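Nigritoxine (Vibrio nigripulchritudo, PDB 5M41) is a bacterial toxin that acts on crustaceans and insects and has a new fold. Local coordinates at residues A[488-496]-A[507-515]; A[523-531]-A[538-546]. All blocks are in the same frame, centred on the assembly; numbering follows the deposited sequence.

Going from the N terminus, the chain first reaches contact 1. There the loop 488-496 leads into strand 496-500, the chain turns, and strand 505-515 returns alongside, closing a loop of ten residues. Contact 2 follows in series, neither nested in contact 1 nor crossing it. It closes the hairpin between strands 523-532 and 538-542, with six residues between its segments. Strands 505-515 and 523-532 are neighbours, so the two contacts belong to one four-stranded antiparallel sheet, and their centres lie about 8 Å apart. A backbone hydrogen bond joins Val514 N to Glu524 O, and the side chains of Arg512 and Gln528 meet. After contact 2 the chain enters helix 546-555.

Contact 1 of 2, residues A[488-496]-A[507-515]; sequences SNPNGNVSQ and KNITYRKVP
Gln496 and Ile509 form an antiparallel hydrogen-bonded pair at the start of a beta hairpin, where strand 496-500 joins strand 505-515. Before this pair the chain makes a type I turn from Asn489 to Gly492 and then leads into the strand.

The tight part lies beside this turn. Lys513 N donates to Ser488 O at 2.8 Å. Asn489 and Asn493 lock the turn by two bonds of their own: Asn493 N to Asn489 OD1, and Asn489 ND2 to Asn493 O. CG of Asn489 is turned anti to its backbone nitrogen (chi1 -171°), which lays the amide across CG2 of Thr510, with ND2 3.7 Å from that methyl. ND2 of Asn493 reaches the strand itself. It donates to Tyr511 O at 2.8 Å, nearly straight at 167°, and the acceptor lies in the amide plane. Its OD1 takes the backbone N of Asn562. CB of Ser488 sits over one face of the Arg512 guanidinium. Its 3.1 Å to NH2 is very close for a carbon and a nitrogen, so the exact length is doubtful. NH1 of Arg512 probably bonds to Gln528 OE1, but the pair is modelled too short.

The loose part is wetter. Between Val494 and Tyr511 the backbones do not bond directly. A water donates to Val494 O and accepts from Tyr511 N. Nearer the pair, Ser495 and Asn508 are exposed. One water links Ser495 OG with Thr510 OG1. A second lies 2.6 Å from Ser495 OG and donates to Asn508 OD1 at 2.9 Å.

Contact 2 of 2, residues A[523-531]-A[538-546]; sequences FENRLQESF and TKWRDFPYA
Phe531 is sandwiched between Arg541 and Lys539 on one face of the antiparallel hairpin formed by strands 523-532 and 538-542. Its CG lies between backbone N and carbonyl carbon (chi1 67°), which swings the ring over the partner strand. The Arg541 guanidinium lies flat on one ring face, with centres 3.8 Å apart and planes at 8°. This is a stacked cation-pi contact. CB of Lys539 packs on the opposite face, 3.5 Å from Phe531 CZ.

Glu529 meets the same guanidinium at its edge. Arg541 NE donates to Glu529 OE2 at 2.6 Å, and NH2 adds a weak bond to that oxygen. The oxygen lies near the guanidinium plane, but the donor comes from above the carboxylate plane.

On the other face of the sheet, CB of Ser530 sits 3.4 Å above the centroid of the six-membered ring of Trp540, a CH-pi contact. Arg512 makes a cation-pi contact with the same indole.

Farther along, Asp542 OD2 lies over a face of the Arg526 guanidinium, 3.5 Å from NE. No N-H points at it, so only the charges attract. Arg526 NH1 instead grips Glu524 OE2 at 2.7 Å. Gln528 NE2 makes a weak bond to Asp542 OD1, though the main polar partner of Gln528 is probably Arg512. Next to these, CB of Leu527 meets the edge of the Phe543 ring.

Arg541 is thus held twice, by charge at its edge and by an aromatic face. The positive charges of Arg541 and Arg526 should help to stabilise ionised Glu529, Glu524 and Asp542.

Contact 1 of 2, residues A[488-496]-A[507-515]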
ATOM      1  N   SER A 488     -11.611  38.878 -23.800  1.00 74.87           N
ATOM      2  CA  SER A 488     -10.809  38.173 -22.807  1.00 75.40           C
ATOM      3  C   SER A 488     -10.420  36.765 -23.251  1.00 73.36           C
ATOM      4  O   SER A 488      -9.723  36.040 -22.541  1.00 71.46           O
ATOM      5  CB  SER A 488     -11.556  38.115 -21.482  1.00 74.12           C
ATOM      6  OG  SER A 488     -11.122  39.164 -20.640  1.00 78.12           O
ATOM      7  N   ASN A 489     -10.915  36.389 -24.420  1.00 72.10           N
ATOM      8  CA  ASN A 489     -10.519  35.184 -25.094  1.00 66.68           C
ATOM      9  C   ASN A 489     -10.170  35.529 -26.535  1.00 64.13           C
ATOM     10  O   ASN A 489     -10.778  34.997 -27.459  1.00 64.18           O
ATOM     11  CB  ASN A 489     -11.645  34.151 -25.041  1.00 66.86           C
ATOM     12  CG  ASN A 489     -11.209  32.787 -25.549  1.00 66.24           C
ATOM     13  OD1 ASN A 489     -10.009  32.532 -25.776  1.00 64.22           O
ATOM     14  ND2 ASN A 489     -12.177  31.901 -25.738  1.00 63.80           N
ATOM     15  N   PRO A 490      -9.183  36.424 -26.737  1.00 63.66           N
ATOM     16  CA  PRO A 490      -8.914  36.847 -28.118  1.00 66.91           C
ATOM     17  C   PRO A 490      -8.493  35.688 -29.018  1.00 68.16           C
ATOM     18  O   PRO A 490      -8.658  35.784 -30.238  1.00 67.09           O
ATOM     19  CB  PRO A 490      -7.750  37.847 -27.976  1.00 66.69           C
ATOM     20  CG  PRO A 490      -7.107  37.495 -26.673  1.00 64.88           C
ATOM     21  CD  PRO A 490      -8.235  37.039 -25.788  1.00 63.68           C
ATOM     22  N   ASN A 491      -7.955  34.610 -28.436  1.00 62.52           N
ATOM     23  CA  ASN A 491      -7.434  33.541 -29.277  1.00 62.58           C
ATOM     24  C   ASN A 491      -8.538  32.572 -29.661  1.00 62.50           C
ATOM     25  O   ASN A 491      -8.347  31.722 -30.537  1.00 62.47           O
ATOM     26  CB  ASN A 491      -6.234  32.817 -28.618  1.00 62.13           C
ATOM     27  CG  ASN A 491      -5.027  33.725 -28.430  1.00 62.40           C
ATOM     28  OD1 ASN A 491      -4.270  33.585 -27.457  1.00 63.47           O
ATOM     29  ND2 ASN A 491      -4.837  34.662 -29.350  1.00 57.89           N
ATOM     30  N   GLY A 492      -9.689  32.696 -29.005  1.00 61.23           N
ATOM     31  CA  GLY A 492     -10.794  31.783 -29.257  1.00 62.44           C
ATOM     32  C   GLY A 492     -10.504  30.397 -28.702  1.00 63.02           C
ATOM     33  O   GLY A 492     -10.813  29.375 -29.345  1.00 63.83           O
ATOM     34  N   ASN A 493      -9.920  30.357 -27.500  1.00 58.45           N
ATOM     35  CA  ASN A 493      -9.643  29.088 -26.841  1.00 58.57           C
ATOM     36  C   ASN A 493     -10.948  28.393 -26.486  1.00 59.05           C
ATOM     37  O   ASN A 493     -11.930  29.051 -26.109  1.00 61.58           O
ATOM     38  CB  ASN A 493      -8.721  29.268 -25.618  1.00 55.70           C
ATOM     39  CG  ASN A 493      -7.284  29.533 -26.017  1.00 52.02           C
ATOM     40  OD1 ASN A 493      -6.820  29.031 -27.031  1.00 52.65           O
ATOM     41  ND2 ASN A 493      -6.578  30.336 -25.233  1.00 51.33           N
ATOM     42  N   VAL A 494     -10.963  27.079 -26.682  1.00 57.28           N
ATOM     43  CA  VAL A 494     -12.171  26.260 -26.548  1.00 58.77           C
ATOM     44  C   VAL A 494     -12.449  25.957 -25.089  1.00 59.89           C
ATOM     45  O   VAL A 494     -11.535  25.592 -24.318  1.00 58.47           O
ATOM     46  CB  VAL A 494     -12.042  24.941 -27.348  1.00 60.22           C
ATOM     47  CG1 VAL A 494     -13.274  24.065 -27.172  1.00 60.84           C
ATOM     48  CG2 VAL A 494     -11.801  25.241 -28.828  1.00 58.62           C
ATOM     49  N   SER A 495     -13.716  26.096 -24.709  1.00 60.57           N
ATOM     50  CA  SER A 495     -14.148  25.831 -23.349  1.00 60.33           C
ATOM     51  C   SER A 495     -14.198  24.338 -23.071  1.00 61.82           C
ATOM     52  O   SER A 495     -14.471  23.533 -23.967  1.00 61.67           O
ATOM     53  CB  SER A 495     -15.508  26.459 -23.072  1.00 62.75           C
ATOM     54  OG  SER A 495     -15.852  26.285 -21.705  1.00 62.19           O
ATOM     55  N   GLN A 496     -13.949  23.972 -21.813  1.00 61.52           N
ATOM     56  CA  GLN A 496     -13.885  22.580 -21.454  1.00 59.05           C
ATOM     57  C   GLN A 496     -14.651  22.251 -20.178  1.00 58.82           C
ATOM     58  O   GLN A 496     -14.581  22.982 -19.179  1.00 56.98           O
ATOM     59  CB  GLN A 496     -12.411  22.194 -21.326  1.00 60.53           C
ATOM     60  CG  GLN A 496     -12.113  20.796 -21.790  1.00 61.58           C
ATOM     61  CD  GLN A 496     -12.268  20.602 -23.278  1.00 57.97           C
ATOM     62  OE1 GLN A 496     -11.852  21.432 -24.072  1.00 62.44           O
ATOM     63  NE2 GLN A 496     -12.826  19.475 -23.658  1.00 58.22           N
ATOM     64  N   LYS A 507     -17.592  22.195 -13.909  1.00 65.43           N
ATOM     65  CA  LYS A 507     -17.172  23.574 -14.158  1.00 62.73           C
ATOM     66  C   LYS A 507     -16.753  23.730 -15.613  1.00 62.15           C
ATOM     67  O   LYS A 507     -16.124  22.830 -16.194  1.00 59.56           O
ATOM     68  CB  LYS A 507     -15.994  23.971 -13.256  1.00 61.54           C
ATOM     69  CG  LYS A 507     -16.251  23.909 -11.761  1.00 62.80           C
ATOM     70  CD  LYS A 507     -15.139  24.631 -11.017  1.00 61.40           C
ATOM     71  CE  LYS A 507     -15.156  24.317  -9.526  1.00 62.29           C
ATOM     72  NZ  LYS A 507     -14.028  25.015  -8.841  1.00 56.88           N
ATOM     73  N   ASN A 508     -17.090  24.882 -16.187  1.00 59.64           N
ATOM     74  CA  ASN A 508     -16.670  25.237 -17.536  1.00 59.75           C
ATOM     75  C   ASN A 508     -15.415  26.085 -17.491  1.00 59.42           C
ATOM     76  O   ASN A 508     -15.425  27.200 -16.942  1.00 57.88           O
ATOM     77  CB  ASN A 508     -17.776  25.989 -18.279  1.00 63.59           C
ATOM     78  CG  ASN A 508     -18.996  25.133 -18.519  1.00 66.19           C
ATOM     79  OD1 ASN A 508     -18.901  24.009 -19.009  1.00 68.59           O
ATOM     80  ND2 ASN A 508     -20.152  25.661 -18.177  1.00 71.18           N
ATOM     81  N   ILE A 509     -14.347  25.554 -18.093  1.00 54.46           N
ATOM     82  CA  ILE A 509     -13.024  26.145 -18.033  1.00 52.08           C
ATOM     83  C   ILE A 509     -12.557  26.607 -19.400  1.00 50.59           C
ATOM     84  O   ILE A 509     -12.689  25.891 -20.389  1.00 51.26           O
ATOM     85  CB  ILE A 509     -12.002  25.118 -17.472  1.00 50.67           C
ATOM     86  CG1 ILE A 509     -12.553  24.462 -16.190  1.00 49.58           C
ATOM     87  CG2 ILE A 509     -10.643  25.767 -17.241  1.00 46.37           C
ATOM     88  CD1 ILE A 509     -12.836  25.424 -15.045  1.00 49.16           C
ATOM     89  N   THR A 510     -11.998  27.807 -19.442  1.00 49.90           N
ATOM     90  CA  THR A 510     -11.443  28.350 -20.669  1.00 52.13           C
ATOM     91  C   THR A 510     -10.108  28.931 -20.314  1.00 53.54           C
ATOM     92  O   THR A 510      -9.966  29.548 -19.246  1.00 55.03           O
ATOM     93  CB  THR A 510     -12.350  29.475 -21.242  1.00 54.89           C
ATOM     94  OG1 THR A 510     -13.614  28.903 -21.569  1.00 54.64           O
ATOM     95  CG2 THR A 510     -11.747  30.125 -22.505  1.00 53.44           C
ATOM     96  N   TYR A 511      -9.126  28.736 -21.193  1.00 54.12           N
ATOM     97  CA  TYR A 511      -7.846  29.395 -21.031  1.00 54.72           C
ATOM     98  C   TYR A 511      -7.916  30.832 -21.569  1.00 57.50           C
ATOM     99  O   TYR A 511      -7.805  31.065 -22.776  1.00 59.17           O
ATOM    100  CB  TYR A 511      -6.749  28.609 -21.756  1.00 53.88           C
ATOM    101  CG  TYR A 511      -5.454  28.508 -21.020  1.00 50.55           C
ATOM    102  CD1 TYR A 511      -4.612  27.418 -21.239  1.00 52.56           C
ATOM    103  CD2 TYR A 511      -5.065  29.472 -20.091  1.00 51.24           C
ATOM    104  CE1 TYR A 511      -3.408  27.289 -20.572  1.00 50.61           C
ATOM    105  CE2 TYR A 511      -3.856  29.351 -19.404  1.00 50.00           C
ATOM    106  CZ  TYR A 511      -3.038  28.251 -19.662  1.00 51.13           C
ATOM    107  OH  TYR A 511      -1.844  28.084 -19.017  1.00 49.68           O
ATOM    108  N   ARG A 512      -8.055  31.794 -20.662  1.00 59.28           N
ATOM    109  CA  ARG A 512      -8.359  33.177 -21.044  1.00 64.25           C
ATOM    110  C   ARG A 512      -7.193  34.127 -20.835  1.00 66.84           C
ATOM    111  O   ARG A 512      -6.324  33.863 -19.999  1.00 64.63           O
ATOM    112  CB  ARG A 512      -9.518  33.692 -20.208  1.00 63.65           C
ATOM    113  CG  ARG A 512     -10.834  33.018 -20.477  1.00 67.78           C
ATOM    114  CD  ARG A 512     -11.783  33.389 -19.358  1.00 70.32           C
ATOM    115  NE  ARG A 512     -12.494  34.630 -19.618  1.00 71.67           N
ATOM    116  CZ  ARG A 512     -12.420  35.742 -18.886  1.00 75.99           C
ATOM    117  NH1 ARG A 512     -11.640  35.827 -17.816  1.00 76.34           N
ATOM    118  NH2 ARG A 512     -13.150  36.787 -19.231  1.00 72.15           N
ATOM    119  N   LYS A 513      -7.193  35.246 -21.568  1.00 67.17           N
ATOM    120  CA  LYS A 513      -6.120  36.224 -21.431  1.00 71.61           C
ATOM    121  C   LYS A 513      -6.583  37.397 -20.584  1.00 76.81           C
ATOM    122  O   LYS A 513      -7.423  38.191 -21.017  1.00 80.34           O
ATOM    123  CB  LYS A 513      -5.577  36.677 -22.795  1.00 74.14           C
ATOM    124  CG  LYS A 513      -4.072  36.951 -22.765  1.00 74.02           C
ATOM    125  CD  LYS A 513      -3.479  37.187 -24.146  1.00 77.08           C
ATOM    126  CE  LYS A 513      -3.178  35.895 -24.894  1.00 73.74           C
ATOM    127  NZ  LYS A 513      -1.791  35.401 -24.664  1.00 68.66           N
ATOM    128  N   VAL A 514      -6.047  37.484 -19.370  1.00 77.74           N
ATOM    129  CA  VAL A 514      -6.495  38.472 -18.394  1.00 81.85           C
ATOM    130  C   VAL A 514      -5.410  39.484 -18.019  1.00 86.82           C
ATOM    131  O   VAL A 514      -4.222  39.188 -18.139  1.00 83.34           O
ATOM    132  CB  VAL A 514      -7.046  37.816 -17.109  1.00 81.23           C
ATOM    133  CG1 VAL A 514      -8.247  36.946 -17.434  1.00 81.92           C
ATOM    134  CG2 VAL A 514      -5.963  37.044 -16.360  1.00 78.34           C
ATOM    135  N   PRO A 515      -5.822  40.689 -17.566  1.00 91.14           N
ATOM    136  CA  PRO A 515      -4.856  41.682 -17.097  1.00 93.77           C
ATOM    137  C   PRO A 515      -4.021  41.136 -15.959  1.00 91.09           C
ATOM    138  O   PRO A 515      -4.543  40.404 -15.129  1.00 91.87           O
ATOM    139  CB  PRO A 515      -5.746  42.818 -16.577  1.00 96.44           C
ATOM    140  CG  PRO A 515      -6.998  42.704 -17.373  1.00 98.31           C
ATOM    141  CD  PRO A 515      -7.197  41.230 -17.592  1.00 93.22           C
TER
HETATM  142  O   HOH W   1      -9.373  26.942 -23.126  1.00 36.44           O
HETATM  143  O   HOH W   2     -15.504  28.099 -19.885  1.00 48.26           O
HETATM  144  O   HOH W   3     -17.095  23.994 -21.260  1.00 48.51           O

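Contact 2 of 2, residues A[523-531]-A[538-546]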
ATOM      1  N   PHE A 523      -0.841  41.436 -20.289  1.00 86.46           N
ATOM      2  CA  PHE A 523      -1.850  40.420 -20.097  1.00 84.55           C
ATOM      3  C   PHE A 523      -1.176  39.050 -19.960  1.00 83.25           C
ATOM      4  O   PHE A 523      -0.065  38.851 -20.438  1.00 79.59           O
ATOM      5  CB  PHE A 523      -2.810  40.443 -21.294  1.00 88.04           C
ATOM      6  CG  PHE A 523      -3.683  41.678 -21.353  1.00 91.29           C
ATOM      7  CD1 PHE A 523      -5.018  41.618 -20.966  1.00 92.44           C
ATOM      8  CD2 PHE A 523      -3.170  42.902 -21.789  1.00 92.94           C
ATOM      9  CE1 PHE A 523      -5.825  42.747 -21.011  1.00 95.33           C
ATOM     10  CE2 PHE A 523      -3.969  44.032 -21.827  1.00 96.11           C
ATOM     11  CZ  PHE A 523      -5.300  43.954 -21.441  1.00 96.50           C
ATOM     12  N   GLU A 524      -1.847  38.117 -19.290  1.00 80.26           N
ATOM     13  CA  GLU A 524      -1.320  36.778 -19.088  1.00 77.01           C
ATOM     14  C   GLU A 524      -2.465  35.801 -19.285  1.00 75.21           C
ATOM     15  O   GLU A 524      -3.638  36.199 -19.258  1.00 77.82           O
ATOM     16  CB  GLU A 524      -0.762  36.639 -17.673  1.00 77.62           C
ATOM     17  CG  GLU A 524      -1.857  36.525 -16.620  1.00 79.13           C
ATOM     18  CD  GLU A 524      -1.373  36.741 -15.205  1.00 81.48           C
ATOM     19  OE1 GLU A 524      -0.152  36.870 -14.999  1.00 82.71           O
ATOM     20  OE2 GLU A 524      -2.226  36.784 -14.293  1.00 86.09           O
ATOM     21  N   ASN A 525      -2.126  34.525 -19.470  1.00 71.56           N
ATOM     22  CA  ASN A 525      -3.119  33.463 -19.670  1.00 66.69           C
ATOM     23  C   ASN A 525      -3.502  32.821 -18.344  1.00 65.41           C
ATOM     24  O   ASN A 525      -2.651  32.628 -17.476  1.00 66.29           O
ATOM     25  CB  ASN A 525      -2.600  32.413 -20.659  1.00 63.80           C
ATOM     26  CG  ASN A 525      -2.237  33.012 -22.012  1.00 64.78           C
ATOM     27  OD1 ASN A 525      -3.108  33.359 -22.804  1.00 67.95           O
ATOM     28  ND2 ASN A 525      -0.946  33.142 -22.277  1.00 62.98           N
ATOM     29  N   ARG A 526      -4.786  32.512 -18.184  1.00 62.58           N
ATOM     30  CA  ARG A 526      -5.265  31.870 -16.976  1.00 63.14           C
ATOM     31  C   ARG A 526      -6.424  30.975 -17.281  1.00 59.91           C
ATOM     32  O   ARG A 526      -7.333  31.383 -18.017  1.00 59.55           O
ATOM     33  CB  ARG A 526      -5.681  32.901 -15.934  1.00 70.10           C
ATOM     34  CG  ARG A 526      -4.588  33.246 -14.945  1.00 77.07           C
ATOM     35  CD  ARG A 526      -5.190  33.943 -13.745  1.00 86.58           C
ATOM     36  NE  ARG A 526      -4.299  33.885 -12.593  1.00 97.34           N
ATOM     37  CZ  ARG A 526      -3.776  34.949 -11.991  1.00103.55           C
ATOM     38  NH1 ARG A 526      -4.061  36.175 -12.421  1.00107.93           N
ATOM     39  NH2 ARG A 526      -2.972  34.784 -10.947  1.00106.43           N
ATOM     40  N   LEU A 527      -6.391  29.761 -16.716  1.00 54.78           N
ATOM     41  CA  LEU A 527      -7.534  28.863 -16.775  1.00 52.15           C
ATOM     42  C   LEU A 527      -8.597  29.376 -15.793  1.00 54.92           C
ATOM     43  O   LEU A 527      -8.329  29.551 -14.596  1.00 53.41           O
ATOM     44  CB  LEU A 527      -7.135  27.432 -16.421  1.00 50.10           C
ATOM     45  CG  LEU A 527      -6.333  26.676 -17.494  1.00 50.46           C
ATOM     46  CD1 LEU A 527      -5.629  25.447 -16.914  1.00 45.85           C
ATOM     47  CD2 LEU A 527      -7.202  26.318 -18.703  1.00 48.35           C
ATOM     48  N   GLN A 528      -9.802  29.625 -16.294  1.00 54.68           N
ATOM     49  CA  GLN A 528     -10.823  30.227 -15.444  1.00 55.37           C
ATOM     50  C   GLN A 528     -12.137  29.531 -15.645  1.00 53.16           C
ATOM     51  O   GLN A 528     -12.422  29.018 -16.726  1.00 53.44           O
ATOM     52  CB  GLN A 528     -10.941  31.726 -15.724  1.00 57.50           C
ATOM     53  CG  GLN A 528      -9.791  32.544 -15.161  1.00 58.77           C
ATOM     54  CD  GLN A 528      -9.991  34.049 -15.310  1.00 62.12           C
ATOM     55  OE1 GLN A 528     -10.228  34.550 -16.404  1.00 61.64           O
ATOM     56  NE2 GLN A 528      -9.857  34.773 -14.208  1.00 63.13           N
ATOM     57  N   GLU A 529     -12.923  29.477 -14.583  1.00 55.53           N
ATOM     58  CA  GLU A 529     -14.271  28.963 -14.697  1.00 56.75           C
ATOM     59  C   GLU A 529     -15.265  30.142 -14.833  1.00 58.25           C
ATOM     60  O   GLU A 529     -15.119  31.168 -14.163  1.00 56.85           O
ATOM     61  CB  GLU A 529     -14.623  28.073 -13.504  1.00 59.41           C
ATOM     62  CG  GLU A 529     -14.933  28.839 -12.231  1.00 64.37           C
ATOM     63  CD  GLU A 529     -15.907  28.130 -11.300  1.00 65.45           C
ATOM     64  OE1 GLU A 529     -16.919  27.549 -11.761  1.00 64.56           O
ATOM     65  OE2 GLU A 529     -15.653  28.175 -10.079  1.00 67.18           O
ATOM     66  N   SER A 530     -16.269  29.972 -15.692  1.00 58.26           N
ATOM     67  CA  SER A 530     -17.334  30.967 -15.860  1.00 61.66           C
ATOM     68  C   SER A 530     -18.535  30.617 -14.988  1.00 60.65           C
ATOM     69  O   SER A 530     -18.800  29.440 -14.732  1.00 60.54           O
ATOM     70  CB  SER A 530     -17.762  31.066 -17.324  1.00 62.01           C
ATOM     71  OG  SER A 530     -18.272  29.818 -17.766  1.00 64.66           O
ATOM     72  N   PHE A 531     -19.243  31.640 -14.522  1.00 60.83           N
ATOM     73  CA  PHE A 531     -20.461  31.451 -13.705  1.00 60.44           C
ATOM     74  C   PHE A 531     -21.373  32.692 -13.816  1.00 61.80           C
ATOM     75  O   PHE A 531     -20.924  33.770 -14.235  1.00 62.26           O
ATOM     76  CB  PHE A 531     -20.093  31.157 -12.238  1.00 60.28           C
ATOM     77  CG  PHE A 531     -19.438  32.319 -11.534  1.00 62.38           C
ATOM     78  CD1 PHE A 531     -20.184  33.136 -10.665  1.00 63.41           C
ATOM     79  CD2 PHE A 531     -18.088  32.619 -11.757  1.00 60.83           C
ATOM     80  CE1 PHE A 531     -19.593  34.218 -10.030  1.00 64.61           C
ATOM     81  CE2 PHE A 531     -17.487  33.700 -11.121  1.00 63.31           C
ATOM     82  CZ  PHE A 531     -18.240  34.500 -10.254  1.00 64.93           C
ATOM     83  N   THR A 538     -22.276  36.962 -17.041  1.00 68.23           N
ATOM     84  CA  THR A 538     -21.226  35.952 -16.959  1.00 66.46           C
ATOM     85  C   THR A 538     -20.014  36.557 -16.282  1.00 65.25           C
ATOM     86  O   THR A 538     -19.517  37.588 -16.703  1.00 67.59           O
ATOM     87  CB  THR A 538     -20.850  35.378 -18.333  1.00 66.64           C
ATOM     88  OG1 THR A 538     -21.998  34.748 -18.902  1.00 67.24           O
ATOM     89  CG2 THR A 538     -19.725  34.316 -18.198  1.00 64.57           C
ATOM     90  N   LYS A 539     -19.587  35.926 -15.199  1.00 63.38           N
ATOM     91  CA  LYS A 539     -18.379  36.297 -14.472  1.00 64.66           C
ATOM     92  C   LYS A 539     -17.362  35.140 -14.560  1.00 64.32           C
ATOM     93  O   LYS A 539     -17.702  34.037 -14.995  1.00 61.60           O
ATOM     94  CB  LYS A 539     -18.715  36.565 -13.002  1.00 67.39           C
ATOM     95  CG  LYS A 539     -19.718  37.697 -12.741  1.00 71.51           C
ATOM     96  CD  LYS A 539     -19.037  39.049 -12.838  1.00 75.72           C
ATOM     97  CE  LYS A 539     -19.893  40.145 -12.220  1.00 83.01           C
ATOM     98  NZ  LYS A 539     -19.453  41.493 -12.689  1.00 86.97           N
ATOM     99  N   TRP A 540     -16.132  35.392 -14.119  1.00 63.83           N
ATOM    100  CA  TRP A 540     -15.042  34.420 -14.234  1.00 63.15           C
ATOM    101  C   TRP A 540     -14.234  34.375 -12.989  1.00 63.83           C
ATOM    102  O   TRP A 540     -14.047  35.404 -12.343  1.00 65.83           O
ATOM    103  CB  TRP A 540     -14.135  34.818 -15.380  1.00 63.72           C
ATOM    104  CG  TRP A 540     -14.817  34.720 -16.712  1.00 64.27           C
ATOM    105  CD1 TRP A 540     -15.565  35.703 -17.355  1.00 66.03           C
ATOM    106  CD2 TRP A 540     -14.856  33.556 -17.607  1.00 63.57           C
ATOM    107  NE1 TRP A 540     -16.043  35.243 -18.554  1.00 66.75           N
ATOM    108  CE2 TRP A 540     -15.649  33.964 -18.773  1.00 66.04           C
ATOM    109  CE3 TRP A 540     -14.333  32.264 -17.561  1.00 62.68           C
ATOM    110  CZ2 TRP A 540     -15.893  33.100 -19.841  1.00 65.28           C
ATOM    111  CZ3 TRP A 540     -14.584  31.403 -18.641  1.00 62.37           C
ATOM    112  CH2 TRP A 540     -15.338  31.815 -19.755  1.00 63.33           C
ATOM    113  N   ARG A 541     -13.741  33.189 -12.630  1.00 62.89           N
ATOM    114  CA  ARG A 541     -12.806  33.079 -11.508  1.00 63.73           C
ATOM    115  C   ARG A 541     -11.735  31.982 -11.695  1.00 61.50           C
ATOM    116  O   ARG A 541     -11.964  30.963 -12.368  1.00 57.17           O
ATOM    117  CB  ARG A 541     -13.553  32.897 -10.180  1.00 63.80           C
ATOM    118  CG  ARG A 541     -14.299  31.575 -10.050  1.00 66.28           C
ATOM    119  CD  ARG A 541     -15.348  31.586  -8.942  1.00 67.86           C
ATOM    120  NE  ARG A 541     -16.326  30.526  -9.183  1.00 67.81           N
ATOM    121  CZ  ARG A 541     -17.587  30.525  -8.758  1.00 68.60           C
ATOM    122  NH1 ARG A 541     -18.073  31.536  -8.036  1.00 67.95           N
ATOM    123  NH2 ARG A 541     -18.367  29.501  -9.075  1.00 66.98           N
ATOM    124  N   ASP A 542     -10.579  32.214 -11.077  1.00 63.34           N
ATOM    125  CA  ASP A 542      -9.461  31.250 -11.057  1.00 64.40           C
ATOM    126  C   ASP A 542      -9.842  29.930 -10.397  1.00 61.24           C
ATOM    127  O   ASP A 542     -10.785  29.877  -9.605  1.00 60.10           O
ATOM    128  CB  ASP A 542      -8.290  31.833 -10.261  1.00 67.67           C
ATOM    129  CG  ASP A 542      -7.606  32.976 -10.971  1.00 72.77           C
ATOM    130  OD1 ASP A 542      -7.760  33.107 -12.200  1.00 77.03           O
ATOM    131  OD2 ASP A 542      -6.908  33.752 -10.293  1.00 77.81           O
ATOM    132  N   PHE A 543      -9.093  28.870 -10.700  1.00 59.12           N
ATOM    133  CA  PHE A 543      -9.090  27.708  -9.819  1.00 58.10           C
ATOM    134  C   PHE A 543      -8.676  28.194  -8.430  1.00 59.11           C
ATOM    135  O   PHE A 543      -7.728  28.973  -8.300  1.00 60.78           O
ATOM    136  CB  PHE A 543      -8.144  26.616 -10.324  1.00 55.36           C
ATOM    137  CG  PHE A 543      -8.705  25.802 -11.464  1.00 53.85           C
ATOM    138  CD1 PHE A 543      -9.783  24.956 -11.265  1.00 53.41           C
ATOM    139  CD2 PHE A 543      -8.154  25.882 -12.727  1.00 51.41           C
ATOM    140  CE1 PHE A 543     -10.303  24.201 -12.309  1.00 52.91           C
ATOM    141  CE2 PHE A 543      -8.665  25.131 -13.777  1.00 52.10           C
ATOM    142  CZ  PHE A 543      -9.748  24.294 -13.568  1.00 50.61           C
ATOM    143  N   PRO A 544      -9.407  27.774  -7.390  1.00 62.31           N
ATOM    144  CA  PRO A 544      -9.105  28.287  -6.054  1.00 66.18           C
ATOM    145  C   PRO A 544      -7.762  27.780  -5.515  1.00 68.22           C
ATOM    146  O   PRO A 544      -7.114  28.472  -4.731  1.00 71.51           O
ATOM    147  CB  PRO A 544     -10.271  27.772  -5.202  1.00 65.77           C
ATOM    148  CG  PRO A 544     -10.752  26.554  -5.914  1.00 65.10           C
ATOM    149  CD  PRO A 544     -10.565  26.863  -7.384  1.00 62.04           C
ATOM    150  N   TYR A 545      -7.332  26.603  -5.948  1.00 66.23           N
ATOM    151  CA  TYR A 545      -6.026  26.103  -5.527  1.00 67.33           C
ATOM    152  C   TYR A 545      -5.363  25.227  -6.605  1.00 60.95           C
ATOM    153  O   TYR A 545      -6.041  24.649  -7.462  1.00 58.12           O
ATOM    154  CB  TYR A 545      -6.134  25.405  -4.154  1.00 74.21           C
ATOM    155  CG  TYR A 545      -6.903  24.098  -4.161  1.00 82.97           C
ATOM    156  CD1 TYR A 545      -6.225  22.869  -4.085  1.00 84.93           C
ATOM    157  CD2 TYR A 545      -8.305  24.073  -4.232  1.00 87.38           C
ATOM    158  CE1 TYR A 545      -6.908  21.658  -4.090  1.00 83.16           C
ATOM    159  CE2 TYR A 545      -8.998  22.860  -4.240  1.00 88.76           C
ATOM    160  CZ  TYR A 545      -8.290  21.660  -4.169  1.00 86.87           C
ATOM    161  OH  TYR A 545      -8.950  20.455  -4.176  1.00 89.57           O
ATOM    162  N   ALA A 546      -4.035  25.154  -6.560  1.00 57.42           N
ATOM    163  CA  ALA A 546      -3.235  24.448  -7.571  1.00 53.46           C
ATOM    164  C   ALA A 546      -3.717  23.013  -7.828  1.00 50.43           C
ATOM    165  O   ALA A 546      -3.783  22.571  -8.978  1.00 47.25           O
ATOM    166  CB  ALA A 546      -1.750  24.468  -7.189  1.00 51.50           C
TER
HETATM  167  O   HOH W   4      -6.776  29.356 -12.569  1.00 46.31           O